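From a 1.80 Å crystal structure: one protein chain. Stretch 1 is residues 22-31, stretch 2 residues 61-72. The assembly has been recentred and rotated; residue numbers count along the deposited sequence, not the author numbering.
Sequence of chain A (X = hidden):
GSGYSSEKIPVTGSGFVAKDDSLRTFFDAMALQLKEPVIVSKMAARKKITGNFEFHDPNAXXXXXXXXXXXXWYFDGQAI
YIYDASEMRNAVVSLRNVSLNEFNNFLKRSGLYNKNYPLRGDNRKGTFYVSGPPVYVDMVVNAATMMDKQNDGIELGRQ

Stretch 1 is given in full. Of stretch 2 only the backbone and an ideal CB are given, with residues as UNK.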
# COMPACT_ATOMS: atom_id res chain seq x y z
N SER A 22 -0.17 12.46 -17.95
CA SER A 22 -0.88 12.12 -16.73
C SER A 22 -0.21 10.91 -16.09
O SER A 22 0.38 10.08 -16.78
CB SER A 22 -2.34 11.82 -17.01
OG SER A 22 -2.48 10.52 -17.55
N LEU A 23 -0.31 10.80 -14.77
CA LEU A 23 0.24 9.65 -14.08
C LEU A 23 -0.36 8.36 -14.61
O LEU A 23 0.28 7.32 -14.58
CB LEU A 23 -0.01 9.75 -12.58
CG LEU A 23 0.95 10.69 -11.88
CD1 LEU A 23 1.12 10.33 -10.41
CD2 LEU A 23 2.30 10.65 -12.58
N ARG A 24 -1.61 8.42 -15.06
CA ARG A 24 -2.23 7.21 -15.57
C ARG A 24 -1.52 6.71 -16.81
O ARG A 24 -1.21 5.52 -16.92
CB ARG A 24 -3.71 7.41 -15.88
CG ARG A 24 -4.43 6.09 -16.10
CD ARG A 24 -5.92 6.26 -16.28
NE ARG A 24 -6.55 6.97 -15.17
CZ ARG A 24 -6.92 6.38 -14.04
NH1 ARG A 24 -6.66 5.09 -13.87
NH2 ARG A 24 -7.57 7.05 -13.11
N THR A 25 -1.22 7.61 -17.73
CA THR A 25 -0.48 7.24 -18.92
C THR A 25 0.90 6.73 -18.55
O THR A 25 1.33 5.66 -18.98
CB THR A 25 -0.36 8.45 -19.84
OG1 THR A 25 -1.65 8.78 -20.35
CG2 THR A 25 0.59 8.15 -20.98
N PHE A 26 1.54 7.42 -17.61
CA PHE A 26 2.88 7.07 -17.20
C PHE A 26 2.94 5.68 -16.60
O PHE A 26 3.76 4.86 -17.01
CB PHE A 26 3.40 8.09 -16.20
CG PHE A 26 4.74 7.75 -15.64
CD1 PHE A 26 5.88 7.98 -16.39
CD2 PHE A 26 4.84 7.07 -14.45
CE1 PHE A 26 7.11 7.60 -15.90
CE2 PHE A 26 6.07 6.73 -13.95
CZ PHE A 26 7.20 6.97 -14.69
N PHE A 27 2.07 5.39 -15.64
CA PHE A 27 2.10 4.08 -15.01
C PHE A 27 1.62 2.96 -15.91
O PHE A 27 2.12 1.85 -15.82
CB PHE A 27 1.33 4.07 -13.70
CG PHE A 27 2.06 4.73 -12.59
CD1 PHE A 27 3.31 4.29 -12.22
CD2 PHE A 27 1.57 5.88 -12.03
CE1 PHE A 27 4.03 4.95 -11.25
CE2 PHE A 27 2.28 6.55 -11.06
CZ PHE A 27 3.50 6.08 -10.66
N ASP A 28 0.77 3.28 -16.88
CA ASP A 28 0.46 2.32 -17.93
C ASP A 28 1.72 1.95 -18.69
O ASP A 28 1.95 0.78 -19.00
CB ASP A 28 -0.58 2.86 -18.89
CG ASP A 28 -1.99 2.72 -18.36
OD1 ASP A 28 -2.17 2.03 -17.33
OD2 ASP A 28 -2.91 3.35 -18.93
N ALA A 29 2.56 2.94 -18.96
CA ALA A 29 3.81 2.71 -19.66
C ALA A 29 4.74 1.81 -18.85
O ALA A 29 5.33 0.87 -19.38
CB ALA A 29 4.49 4.02 -19.98
N MET A 30 4.81 2.07 -17.55
CA MET A 30 5.62 1.24 -16.67
C MET A 30 5.14 -0.22 -16.66
O MET A 30 5.94 -1.15 -16.54
CB MET A 30 5.60 1.78 -15.25
CG MET A 30 6.01 0.73 -14.25
SD MET A 30 5.85 1.23 -12.53
CE MET A 30 6.96 2.63 -12.57
N ALA A 31 3.84 -0.41 -16.83
CA ALA A 31 3.23 -1.72 -16.64
C ALA A 31 3.45 -2.62 -17.84
O ALA A 31 3.06 -3.79 -17.82
CB ALA A 31 1.74 -1.56 -16.39
N UNK A 61 11.67 2.69 -8.72
CA UNK A 61 11.10 3.90 -9.29
C UNK A 61 9.83 4.30 -8.58
O UNK A 61 9.59 5.48 -8.32
CB UNK A 61 10.83 3.71 -10.78
N UNK A 62 8.98 3.32 -8.31
CA UNK A 62 7.75 3.58 -7.59
C UNK A 62 8.02 4.20 -6.23
O UNK A 62 7.28 5.08 -5.79
CB UNK A 62 6.95 2.29 -7.43
N UNK A 63 9.02 3.69 -5.53
CA UNK A 63 9.35 4.23 -4.23
C UNK A 63 9.82 5.67 -4.35
O UNK A 63 9.41 6.53 -3.58
CB UNK A 63 10.42 3.37 -3.55
N UNK A 64 10.67 5.94 -5.33
CA UNK A 64 11.20 7.28 -5.48
C UNK A 64 10.12 8.27 -5.91
O UNK A 64 10.00 9.36 -5.35
CB UNK A 64 12.35 7.28 -6.49
N UNK A 65 9.31 7.89 -6.89
CA UNK A 65 8.26 8.77 -7.36
C UNK A 65 7.21 9.00 -6.28
O UNK A 65 6.56 10.05 -6.25
CB UNK A 65 7.61 8.19 -8.62
N UNK A 66 6.98 8.01 -5.44
CA UNK A 66 6.00 8.21 -4.39
C UNK A 66 6.47 9.30 -3.44
O UNK A 66 5.69 10.17 -3.05
CB UNK A 66 5.75 6.91 -3.63
N UNK A 67 7.76 9.37 -3.19
CA UNK A 67 8.29 10.46 -2.40
C UNK A 67 8.34 11.79 -3.14
O UNK A 67 8.07 12.82 -2.57
CB UNK A 67 9.69 10.10 -1.91
N UNK A 68 8.70 11.77 -4.41
CA UNK A 68 8.77 13.01 -5.18
C UNK A 68 7.41 13.62 -5.41
O UNK A 68 7.23 14.82 -5.26
CB UNK A 68 9.45 12.76 -6.53
N UNK A 69 6.44 12.78 -5.77
CA UNK A 69 5.14 13.27 -6.23
C UNK A 69 4.02 13.18 -5.22
O UNK A 69 2.91 13.65 -5.49
CB UNK A 69 4.72 12.50 -7.48
N UNK A 70 4.30 12.65 -4.04
CA UNK A 70 3.25 12.50 -3.02
C UNK A 70 2.25 11.43 -3.40
O UNK A 70 1.06 11.69 -3.56
CB UNK A 70 2.52 13.83 -2.80
N UNK A 71 2.76 10.20 -3.49
CA UNK A 71 1.95 9.02 -3.79
C UNK A 71 2.10 7.98 -2.69
O UNK A 71 3.12 7.92 -1.99
CB UNK A 71 2.34 8.42 -5.14
N UNK A 72 1.17 7.03 -2.67
CA UNK A 72 1.33 5.82 -1.91
C UNK A 72 0.90 4.64 -2.77
O UNK A 72 0.06 4.79 -3.65
CB UNK A 72 0.53 5.88 -0.61

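Stretch 1 offers a helix that begins at Leu 23, with Leu 23, Phe 26, Phe 27 and Met 30 presented to its partner. The helix of stretch 2 runs nearly antiparallel to it, at 167°, and the axes come no closer than 13.1 Å. That gap is wide, so a position facing it needs a side chain of some length, and the surface it meets is apolar.

Position 61 points its CB toward stretch 1, and the ideal CB lies 4.4 Å from Met 30 CE. With the rim of the Phe 26 ring also near, a leucine, isoleucine or methionine would suit. The residue is Leu 61: its CD2 reaches Met 30 CE at 3.9 Å and Phe 26 CZ at 4.1 Å, the latter at the ring edge.

At position 62 the CB points sideways, 5.2 Å from Met 30 CE and 5.5 Å from Phe 27 CE1, so an apolar chain must bend inward to make contact; leucine or methionine could do so. Leu 62 does: its CD2 comes to 3.5 Å from Phe 27 CE1, and its CG lies 4.1 Å from Met 30 SD.

Positions 63 and 64 have nothing of stretch 1 within 5.5 Å of the CB and helical backbone angles, so many residues would serve, polar ones included. They are Glu 63, whose OE1 is hydrogen-bonded elsewhere in the structure, and Lys 64.

Position 65, one turn after 61, again points toward stretch 1, its CB 5.1 Å from Phe 27 CZ. Phe 26 lies within reach too, and a leucine or methionine can bridge the remaining space. Leu 65 (m, t) extends CD1 to 3.5 Å from Phe 26 CE2.

Position 66 points sideways and finds no partner, so a small or polar residue is as good as an apolar one. Ser 66 turns back on its own helix, its OG donating a hydrogen bond to Leu 62 O at 2.7 Å.

Positions 67 and 68 are out of reach of stretch 1 and leave the choice wide; they hold Leu 67 and Gln 68.

Position 69 faces stretch 1 at the last residue of the helix, its CB 5.1 Å from Leu 23 CD1. Again an aliphatic chain fits. Leu 69 places CD1 4.1 Å from Leu 23 CD2.

Position 70 leaves helical angles with phi 71° and psi 63°. Positive phi by itself favours glycine, with asparagine a common second choice, and the residue is Gly 70.

Position 71 is extended, the start of a strand, and its CB points toward stretch 1 but has no atom of it within 5.5 Å. An apolar side chain reaching two or three bonds beyond CB, such as leucine or methionine, could arrive at Leu 23 and Phe 27. Leu 71 does so: its CD2 lies 3.8 Å and its CD1 3.9 Å from Leu 23 CD1, and the same CD1 lies 4.0 Å from Phe 27 CZ, at the ring edge.

Position 72, next in the strand, is out of reach. Extended angles suit beta-branched residues, and Ile 72 is one.

Stretch 2, residues 61-72: LLEKLSLQLGLI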
# COMPACT_ATOMS: atom_id res chain seq x y z
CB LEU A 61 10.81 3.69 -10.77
CG LEU A 61 10.39 4.97 -11.48
CD1 LEU A 61 11.43 6.05 -11.25
CD2 LEU A 61 10.20 4.72 -12.95
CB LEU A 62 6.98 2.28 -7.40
CG LEU A 62 6.04 1.96 -8.55
CD1 LEU A 62 5.58 0.53 -8.41
CD2 LEU A 62 4.86 2.89 -8.54
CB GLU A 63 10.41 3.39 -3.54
CG GLU A 63 9.93 2.00 -3.20
CD GLU A 63 9.71 1.79 -1.72
OE1 GLU A 63 9.14 0.74 -1.34
OE2 GLU A 63 10.14 2.65 -0.91
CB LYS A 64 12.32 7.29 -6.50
CG LYS A 64 13.14 8.56 -6.44
CD LYS A 64 14.38 8.45 -7.29
CE LYS A 64 14.12 9.06 -8.64
NZ LYS A 64 15.38 9.28 -9.39
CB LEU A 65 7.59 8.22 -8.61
CG LEU A 65 8.48 8.21 -9.85
CD1 LEU A 65 7.74 7.67 -11.05
CD2 LEU A 65 9.04 9.59 -10.13
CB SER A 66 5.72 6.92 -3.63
OG SER A 66 5.06 5.98 -4.47
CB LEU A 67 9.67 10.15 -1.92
CG LEU A 67 10.04 9.44 -0.64
CD1 LEU A 67 11.37 9.97 -0.29
CD2 LEU A 67 9.09 9.65 0.48
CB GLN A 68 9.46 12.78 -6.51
CG GLN A 68 10.90 12.35 -6.36
CD GLN A 68 11.65 12.35 -7.68
OE1 GLN A 68 11.13 11.89 -8.70
NE2 GLN A 68 12.87 12.88 -7.67
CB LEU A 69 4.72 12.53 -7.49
CG LEU A 69 5.65 12.72 -8.68
CD1 LEU A 69 5.01 12.09 -9.89
CD2 LEU A 69 5.92 14.18 -8.95
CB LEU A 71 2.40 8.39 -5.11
CG LEU A 71 2.50 9.29 -6.34
CD1 LEU A 71 2.94 8.49 -7.55
CD2 LEU A 71 1.16 9.95 -6.60
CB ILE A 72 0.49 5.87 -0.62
CG1 ILE A 72 -0.98 6.11 -0.97
CG2 ILE A 72 0.97 7.00 0.27
CD1 ILE A 72 -1.89 6.30 0.23
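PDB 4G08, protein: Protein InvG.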